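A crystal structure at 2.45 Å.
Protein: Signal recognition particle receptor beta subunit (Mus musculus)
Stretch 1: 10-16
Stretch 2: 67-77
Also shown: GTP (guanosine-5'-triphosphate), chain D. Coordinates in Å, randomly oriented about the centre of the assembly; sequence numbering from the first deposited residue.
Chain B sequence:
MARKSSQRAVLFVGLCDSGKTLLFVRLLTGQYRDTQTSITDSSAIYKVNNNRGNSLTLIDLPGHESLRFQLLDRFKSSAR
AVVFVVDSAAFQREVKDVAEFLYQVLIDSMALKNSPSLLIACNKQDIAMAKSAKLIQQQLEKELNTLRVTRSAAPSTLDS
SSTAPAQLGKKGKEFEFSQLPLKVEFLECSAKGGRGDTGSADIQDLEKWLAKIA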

# COMPACT_ATOMS: atom_id res chain seq x y z
N VAL B 10 7.92 -13.54 -1.07
CA VAL B 10 7.48 -12.99 -2.33
C VAL B 10 7.37 -11.48 -2.09
O VAL B 10 6.59 -11.04 -1.25
CB VAL B 10 6.08 -13.48 -2.75
CG1 VAL B 10 5.73 -12.87 -4.09
CG2 VAL B 10 6.05 -15.00 -2.81
N LEU B 11 8.17 -10.70 -2.80
CA LEU B 11 8.14 -9.26 -2.67
C LEU B 11 7.19 -8.57 -3.65
O LEU B 11 7.24 -8.83 -4.85
CB LEU B 11 9.55 -8.71 -2.87
CG LEU B 11 10.63 -9.46 -2.08
CD1 LEU B 11 11.98 -8.74 -2.28
CD2 LEU B 11 10.26 -9.53 -0.61
N PHE B 12 6.31 -7.70 -3.15
CA PHE B 12 5.42 -6.94 -4.03
C PHE B 12 6.04 -5.54 -4.09
O PHE B 12 6.23 -4.89 -3.05
CB PHE B 12 4.01 -6.87 -3.44
CG PHE B 12 3.25 -8.16 -3.54
CD1 PHE B 12 3.59 -9.25 -2.74
CD2 PHE B 12 2.22 -8.31 -4.46
CE1 PHE B 12 2.91 -10.48 -2.86
CE2 PHE B 12 1.55 -9.53 -4.59
CZ PHE B 12 1.90 -10.62 -3.79
N VAL B 13 6.39 -5.10 -5.29
CA VAL B 13 7.03 -3.80 -5.46
C VAL B 13 6.35 -3.10 -6.61
O VAL B 13 5.67 -3.75 -7.40
CB VAL B 13 8.55 -3.96 -5.80
CG1 VAL B 13 9.31 -4.64 -4.63
CG2 VAL B 13 8.72 -4.77 -7.09
N GLY B 14 6.53 -1.79 -6.72
CA GLY B 14 5.90 -1.03 -7.79
C GLY B 14 5.72 0.41 -7.35
O GLY B 14 5.89 0.72 -6.15
N LEU B 15 5.37 1.28 -8.29
CA LEU B 15 5.21 2.70 -7.96
C LEU B 15 4.09 2.86 -6.96
O LEU B 15 3.31 1.93 -6.73
CB LEU B 15 4.88 3.55 -9.21
CG LEU B 15 5.84 3.44 -10.39
CD1 LEU B 15 5.28 4.24 -11.54
CD2 LEU B 15 7.23 3.89 -10.01
N CYS B 16 4.04 4.03 -6.34
CA CYS B 16 2.98 4.36 -5.39
C CYS B 16 1.65 4.20 -6.12
O CYS B 16 1.56 4.50 -7.30
CB CYS B 16 3.09 5.82 -4.95
SG CYS B 16 4.39 6.07 -3.76
N LEU B 67 11.91 5.28 -0.27
CA LEU B 67 11.98 4.01 0.46
C LEU B 67 12.07 2.76 -0.39
O LEU B 67 12.43 1.70 0.10
CB LEU B 67 10.73 3.83 1.31
CG LEU B 67 10.30 4.80 2.39
CD1 LEU B 67 8.86 4.48 2.78
CD2 LEU B 67 11.24 4.66 3.59
N ARG B 68 11.71 2.85 -1.66
CA ARG B 68 11.67 1.67 -2.50
C ARG B 68 12.94 0.84 -2.57
O ARG B 68 12.88 -0.37 -2.38
CB ARG B 68 11.17 2.02 -3.91
CG ARG B 68 12.13 2.87 -4.72
CD ARG B 68 11.63 3.10 -6.12
NE ARG B 68 10.35 3.77 -6.11
CZ ARG B 68 9.93 4.59 -7.06
NH1 ARG B 68 10.70 4.84 -8.11
NH2 ARG B 68 8.72 5.15 -6.96
N PHE B 69 14.07 1.48 -2.83
CA PHE B 69 15.33 0.73 -2.95
C PHE B 69 15.94 0.33 -1.63
O PHE B 69 16.48 -0.76 -1.49
CB PHE B 69 16.34 1.52 -3.78
CG PHE B 69 15.83 1.87 -5.13
CD1 PHE B 69 15.51 0.86 -6.05
CD2 PHE B 69 15.59 3.20 -5.48
CE1 PHE B 69 14.96 1.17 -7.29
CE2 PHE B 69 15.03 3.53 -6.72
CZ PHE B 69 14.72 2.51 -7.63
N GLN B 70 15.86 1.22 -0.65
CA GLN B 70 16.38 0.90 0.66
C GLN B 70 15.75 -0.43 1.12
O GLN B 70 16.46 -1.33 1.58
CB GLN B 70 16.03 2.02 1.65
CG GLN B 70 16.64 1.83 3.03
CD GLN B 70 15.66 2.18 4.15
OE1 GLN B 70 15.04 3.25 4.14
NE2 GLN B 70 15.54 1.27 5.12
N LEU B 71 14.44 -0.56 0.97
CA LEU B 71 13.75 -1.79 1.38
C LEU B 71 13.86 -2.97 0.42
O LEU B 71 13.82 -4.10 0.88
CB LEU B 71 12.28 -1.51 1.67
CG LEU B 71 12.05 -0.85 3.03
CD1 LEU B 71 10.67 -0.24 3.10
CD2 LEU B 71 12.25 -1.89 4.11
N LEU B 72 13.99 -2.73 -0.88
CA LEU B 72 14.17 -3.84 -1.80
C LEU B 72 15.55 -4.44 -1.49
O LEU B 72 15.70 -5.67 -1.45
CB LEU B 72 14.10 -3.39 -3.27
CG LEU B 72 14.39 -4.45 -4.37
CD1 LEU B 72 13.46 -5.66 -4.27
CD2 LEU B 72 14.23 -3.82 -5.72
N ASP B 73 16.55 -3.59 -1.26
CA ASP B 73 17.90 -4.07 -0.91
C ASP B 73 17.84 -4.93 0.35
O ASP B 73 18.47 -5.98 0.42
CB ASP B 73 18.87 -2.93 -0.61
CG ASP B 73 19.25 -2.12 -1.84
OD1 ASP B 73 19.28 -2.70 -2.95
OD2 ASP B 73 19.54 -0.91 -1.67
N ARG B 74 17.08 -4.47 1.35
CA ARG B 74 16.99 -5.20 2.60
C ARG B 74 16.36 -6.59 2.50
O ARG B 74 16.78 -7.51 3.20
CB ARG B 74 16.23 -4.38 3.65
CG ARG B 74 16.15 -5.07 5.00
CD ARG B 74 15.09 -4.49 5.92
NE ARG B 74 15.43 -3.15 6.39
CZ ARG B 74 14.75 -2.50 7.33
NH1 ARG B 74 13.70 -3.08 7.91
NH2 ARG B 74 15.12 -1.28 7.69
N PHE B 75 15.37 -6.76 1.63
CA PHE B 75 14.70 -8.05 1.52
C PHE B 75 15.01 -8.89 0.28
O PHE B 75 14.58 -10.05 0.22
CB PHE B 75 13.18 -7.84 1.57
CG PHE B 75 12.66 -7.36 2.90
CD1 PHE B 75 12.64 -8.21 4.01
CD2 PHE B 75 12.21 -6.05 3.05
CE1 PHE B 75 12.18 -7.75 5.26
CE2 PHE B 75 11.75 -5.59 4.29
CZ PHE B 75 11.74 -6.44 5.39
N LYS B 76 15.72 -8.34 -0.70
CA LYS B 76 15.96 -9.11 -1.93
C LYS B 76 16.59 -10.49 -1.79
O LYS B 76 16.11 -11.44 -2.42
CB LYS B 76 16.75 -8.28 -2.95
CG LYS B 76 18.11 -7.82 -2.49
CD LYS B 76 18.78 -7.00 -3.58
CE LYS B 76 20.13 -6.48 -3.11
NZ LYS B 76 20.78 -5.59 -4.12
N SER B 77 17.62 -10.63 -0.96
CA SER B 77 18.26 -11.94 -0.81
C SER B 77 17.34 -13.01 -0.22
O SER B 77 17.64 -14.20 -0.32
CB SER B 77 19.54 -11.82 0.02
OG SER B 77 19.25 -11.51 1.37
PG GTP D . 2.02 2.63 -1.95
O1G GTP D . 2.06 4.08 -2.05
O2G GTP D . 1.78 2.15 -0.56
O3G GTP D . 3.29 2.00 -2.56
O3B GTP D . 0.62 2.23 -2.88
PB GTP D . 0.06 0.83 -3.12
O1B GTP D . 0.64 0.24 -4.36
O2B GTP D . 0.20 -0.11 -1.94
O3A GTP D . -1.46 1.21 -3.42
PA GTP D . -2.78 0.72 -2.71
O1A GTP D . -2.84 -0.70 -2.58
O2A GTP D . -2.95 1.43 -1.39
O5' GTP D . -3.80 1.18 -3.83
C5' GTP D . -3.91 2.57 -4.11
C4' GTP D . -5.36 2.90 -4.48
O4' GTP D . -5.78 2.16 -5.64
C3' GTP D . -6.37 2.53 -3.39
O3' GTP D . -7.42 3.54 -3.30
C2' GTP D . -6.91 1.20 -3.86
O2' GTP D . -8.16 0.80 -3.28
C1' GTP D . -6.92 1.35 -5.39
N9 GTP D . -6.72 0.10 -6.11
C8 GTP D . -5.74 -0.86 -5.86
N7 GTP D . -5.84 -1.86 -6.72
C5 GTP D . -6.93 -1.56 -7.57
C6 GTP D . -7.53 -2.22 -8.66
O6 GTP D . -7.24 -3.28 -9.18
N1 GTP D . -8.65 -1.59 -9.27
C2 GTP D . -9.16 -0.38 -8.84
N2 GTP D . -10.24 0.15 -9.47
N3 GTP D . -8.57 0.26 -7.79
C4 GTP D . -7.48 -0.34 -7.17

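The strand of residues 10-13 runs almost antiparallel to the helix of residues 67-75, at 171° between their directions and with a closest approach of 10.5 Å. No hydrogen bond crosses between the stretches; the contact rests on van der Waals packing, largely of side chains, with the backbone of Phe75 and Lys76 taking part, and buries 261 Å² in total. Alternation along the strand sets the pattern: Leu11 and Val13 point toward the helix, whereas Val10 and Phe12 lie out of its reach.

Leu11 has the largest covered area of any residue in the contact. Its m,t rotamer (chi1 -48°, chi2 -175°) carries both methyls to the last part of the helix. Leu11 CD1 lies 4.0 Å from Leu72 CD1, 3.8 Å from Phe75 O and 4.0 Å from Lys76 CA, while Leu11 CD2 lies 4.0 Å from Phe75 CB. Phe75 thus meets the strand through its backbone and CB; with chi1 at -67°, its ring leads away. Lys76 likewise offers mainly its backbone. Its p,t,t,t chain extends away from the strand, bringing Lys76 NZ to 3.5 Å from Asp73 OD1, a salt bridge with a weak hydrogen bond.

The CA-to-CB bond of Leu72 points sideways, but its t,p conformation turns the end of the side chain to the strand. Leu72 CD1 consequently serves two neighbours, packing also at 4.3 Å against Val13 CG1, which the m rotamer of Val13 directs to the helix.

After Val13, Gly14 adopts phi/psi of 154/169, where a CB would be jammed against the carbonyl O of Val13. Leu15 starts away from the helix, yet its extended m,t side chain returns to place Leu15 CD2 3.6 Å from Arg68 NH2. Arg68, pointing toward the strand with chi1 p, reaches this methyl obliquely with its guanidinium, whose NE and NH2 are hydrogen-bonded elsewhere in the structure.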